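Local coordinates for protein superoxide dismutase [Fe] (PDB 1WB7) that destroys toxic superoxide radicals in the cell, converting them to hydrogen peroxide and oxygen at an iron ion bound in each subunit of a homotetramer, at residues 140-145 against 162-167. The protein carries 1 engineered substitution. Residues are numbered along the deposited sequence; the frame is centred on the assembly and turned at random.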
ATOM      1  N   TYR A 140     -15.060 -16.812  -2.010  1.00 11.10           N
ATOM      2  CA  TYR A 140     -15.299 -18.225  -1.947  1.00 10.87           C
ATOM      3  C   TYR A 140     -13.964 -18.716  -2.485  1.00 10.73           C
ATOM      4  O   TYR A 140     -13.683 -18.578  -3.674  1.00 10.43           O
ATOM      5  CB  TYR A 140     -16.415 -18.720  -2.866  1.00 10.26           C
ATOM      6  CG  TYR A 140     -16.445 -20.234  -2.845  1.00 11.48           C
ATOM      7  CD1 TYR A 140     -16.633 -20.923  -1.644  1.00 12.46           C
ATOM      8  CD2 TYR A 140     -16.182 -20.979  -3.992  1.00 11.92           C
ATOM      9  CE1 TYR A 140     -16.548 -22.316  -1.581  1.00 12.12           C
ATOM     10  CE2 TYR A 140     -16.098 -22.378  -3.942  1.00 12.06           C
ATOM     11  CZ  TYR A 140     -16.277 -23.034  -2.734  1.00 13.00           C
ATOM     12  OH  TYR A 140     -16.145 -24.405  -2.663  1.00 15.20           O
ATOM     13  N   ASP A 141     -13.117 -19.238  -1.610  1.00 10.79           N
ATOM     14  CA  ASP A 141     -11.834 -19.729  -2.062  1.00 11.33           C
ATOM     15  C   ASP A 141     -12.092 -21.100  -2.679  1.00 11.88           C
ATOM     16  O   ASP A 141     -12.455 -22.047  -1.978  1.00 12.08           O
ATOM     17  CB  ASP A 141     -10.861 -19.853  -0.891  1.00 10.00           C
ATOM     18  CG  ASP A 141      -9.494 -20.316  -1.327  1.00 11.54           C
ATOM     19  OD1 ASP A 141      -8.694 -20.725  -0.455  1.00 12.54           O
ATOM     20  OD2 ASP A 141      -9.218 -20.268  -2.545  1.00 12.66           O
ATOM     21  N   THR A 142     -11.915 -21.198  -3.991  1.00 12.25           N
ATOM     22  CA  THR A 142     -12.135 -22.451  -4.693  1.00 12.56           C
ATOM     23  C   THR A 142     -11.089 -23.488  -4.327  1.00 12.72           C
ATOM     24  O   THR A 142     -11.266 -24.676  -4.605  1.00 12.97           O
ATOM     25  CB  THR A 142     -12.111 -22.242  -6.221  1.00 13.88           C
ATOM     26  OG1 THR A 142     -10.893 -21.593  -6.595  1.00 15.24           O
ATOM     27  CG2 THR A 142     -13.290 -21.384  -6.662  1.00 13.20           C
ATOM     28  N   GLU A 143      -9.995 -23.050  -3.707  1.00 12.60           N
ATOM     29  CA  GLU A 143      -8.942 -23.982  -3.323  1.00 12.73           C
ATOM     30  C   GLU A 143      -9.272 -24.702  -2.023  1.00 12.98           C
ATOM     31  O   GLU A 143      -9.256 -25.925  -1.959  1.00 13.20           O
ATOM     32  CB  GLU A 143      -7.603 -23.258  -3.154  1.00 11.87           C
ATOM     33  CG  GLU A 143      -6.460 -24.191  -2.762  1.00 10.23           C
ATOM     34  CD  GLU A 143      -5.153 -23.467  -2.495  1.00  9.69           C
ATOM     35  OE1 GLU A 143      -5.034 -22.283  -2.871  1.00 11.96           O
ATOM     36  OE2 GLU A 143      -4.233 -24.092  -1.921  1.00 12.61           O
ATOM     37  N   SER A 144      -9.581 -23.930  -0.990  1.00 13.01           N
ATOM     38  CA  SER A 144      -9.884 -24.483   0.315  1.00 12.98           C
ATOM     39  C   SER A 144     -11.372 -24.682   0.557  1.00 13.22           C
ATOM     40  O   SER A 144     -11.762 -25.468   1.416  1.00 13.33           O
ATOM     41  CB  SER A 144      -9.352 -23.549   1.394  1.00 12.66           C
ATOM     42  OG  SER A 144     -10.108 -22.348   1.399  1.00 12.36           O
ATOM     43  N   GLY A 145     -12.202 -23.959  -0.186  1.00 13.32           N
ATOM     44  CA  GLY A 145     -13.635 -24.060   0.019  1.00 13.27           C
ATOM     45  C   GLY A 145     -14.053 -23.115   1.138  1.00 13.48           C
ATOM     46  O   GLY A 145     -15.197 -23.146   1.602  1.00 13.41           O
ATOM     47  N   GLU A 162      -7.177 -14.645  -8.089  1.00 13.18           N
ATOM     48  CA  GLU A 162      -8.099 -15.481  -8.846  1.00 13.54           C
ATOM     49  C   GLU A 162      -9.432 -15.944  -8.275  1.00 13.78           C
ATOM     50  O   GLU A 162     -10.293 -16.349  -9.047  1.00 14.77           O
ATOM     51  CB  GLU A 162      -7.344 -16.724  -9.338  1.00 13.74           C
ATOM     52  CG  GLU A 162      -5.963 -16.437  -9.928  1.00 13.61           C
ATOM     53  CD  GLU A 162      -5.300 -17.689 -10.491  1.00 14.91           C
ATOM     54  OE1 GLU A 162      -5.170 -18.680  -9.743  1.00 16.89           O
ATOM     55  OE2 GLU A 162      -4.906 -17.684 -11.678  1.00 11.72           O
ATOM     56  N   ILE A 163      -9.636 -15.911  -6.966  1.00 13.35           N
ATOM     57  CA  ILE A 163     -10.915 -16.394  -6.453  1.00 12.81           C
ATOM     58  C   ILE A 163     -12.070 -15.400  -6.569  1.00 12.67           C
ATOM     59  O   ILE A 163     -11.871 -14.184  -6.555  1.00 12.48           O
ATOM     60  CB  ILE A 163     -10.794 -16.900  -4.992  1.00 11.52           C
ATOM     61  CG1 ILE A 163     -10.287 -15.792  -4.076  1.00  9.86           C
ATOM     62  CG2 ILE A 163      -9.852 -18.095  -4.944  1.00  7.60           C
ATOM     63  CD1 ILE A 163     -10.099 -16.256  -2.657  1.00  5.60           C
ATOM     64  N   PRO A 164     -13.303 -15.920  -6.688  1.00 12.47           N
ATOM     65  CA  PRO A 164     -14.530 -15.132  -6.821  1.00 12.37           C
ATOM     66  C   PRO A 164     -15.056 -14.432  -5.573  1.00 12.33           C
ATOM     67  O   PRO A 164     -14.971 -14.947  -4.456  1.00 12.09           O
ATOM     68  CB  PRO A 164     -15.526 -16.152  -7.365  1.00 12.05           C
ATOM     69  CG  PRO A 164     -15.110 -17.405  -6.669  1.00 12.61           C
ATOM     70  CD  PRO A 164     -13.598 -17.362  -6.819  1.00 13.84           C
ATOM     71  N   ILE A 165     -15.611 -13.247  -5.798  1.00 12.47           N
ATOM     72  CA  ILE A 165     -16.205 -12.429  -4.750  1.00 12.57           C
ATOM     73  C   ILE A 165     -17.685 -12.790  -4.720  1.00 12.97           C
ATOM     74  O   ILE A 165     -18.369 -12.755  -5.753  1.00 12.96           O
ATOM     75  CB  ILE A 165     -16.032 -10.923  -5.077  1.00 11.67           C
ATOM     76  CG1 ILE A 165     -14.556 -10.540  -4.917  1.00  9.17           C
ATOM     77  CG2 ILE A 165     -16.946 -10.071  -4.198  1.00  6.34           C
ATOM     78  CD1 ILE A 165     -14.187  -9.213  -5.545  1.00  8.71           C
ATOM     79  N   ILE A 166     -18.178 -13.152  -3.540  1.00 13.20           N
ATOM     80  CA  ILE A 166     -19.575 -13.543  -3.387  1.00 13.29           C
ATOM     81  C   ILE A 166     -20.381 -12.413  -2.783  1.00 13.27           C
ATOM     82  O   ILE A 166     -21.519 -12.156  -3.180  1.00 13.50           O
ATOM     83  CB  ILE A 166     -19.687 -14.779  -2.482  1.00 14.28           C
ATOM     84  CG1 ILE A 166     -18.854 -15.912  -3.077  1.00 12.49           C
ATOM     85  CG2 ILE A 166     -21.145 -15.190  -2.326  1.00 14.57           C
ATOM     86  CD1 ILE A 166     -19.269 -16.290  -4.488  1.00 14.79           C
ATOM     87  N   LEU A 167     -19.770 -11.739  -1.819  1.00 13.16           N
ATOM     88  CA  LEU A 167     -20.387 -10.618  -1.126  1.00 13.07           C
ATOM     89  C   LEU A 167     -19.429  -9.438  -1.262  1.00 12.82           C
ATOM     90  O   LEU A 167     -18.226  -9.595  -1.084  1.00 12.67           O
ATOM     91  CB  LEU A 167     -20.550 -10.955   0.359  1.00 11.94           C
ATOM     92  CG  LEU A 167     -21.901 -10.884   1.061  1.00 17.35           C
ATOM     93  CD1 LEU A 167     -21.647 -10.804   2.566  1.00 18.19           C
ATOM     94  CD2 LEU A 167     -22.701  -9.678   0.596  1.00 18.81           C
TER
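Ile163 and Pro164 pack against the turn that Asp141 shapes at the end of strand 134-140, at one end of the three-stranded antiparallel sheet in the C-terminal domain of this iron enzyme of the iron/manganese superoxide dismutase family. The turn leads on to strand 147-153, while 162-167 runs into strand 165-170, on the other side of the central strand. One backbone bond ties them, from Tyr140 N to Pro164 O at 3.1 Å. Ile163 lays both its branches against Asp141. Its CG1 lies between the backbone N and carbonyl carbon (chi1 59°), and CD1 at that branch's end rests against Asp141 CA, 3.9 Å away, whereas CG2 comes within 3.3 Å of Asp141 OD2. The Pro164 ring turns its CG and CD to the carbonyl of Tyr140, and Thr142 CG2 meets that CD at 4.0 Å. Tyr140 offers its CB to Ile166 CG1, while its side chain also packs on Leu204 and Leu208. The Asp141 carboxylate grips the turn from within: OD2 takes the Glu143 N-H in an Asx turn, and OD1 accepts the Ser144 hydroxyl. In the second subunit, Tyr9 OH bonds to OD1 and Lys82 forms a salt bridge with OD2, so the carboxylate also belongs to the subunit interface. An alanine in place of Asp141 would probably leave Glu143 N and the Ser144 hydroxyl without this acceptor, and Tyr9 and Lys82 of the second subunit without this carboxylate. Glu143 N and Ser144 OG each reach the carboxylate from above its plane, 74° and 39° out of it.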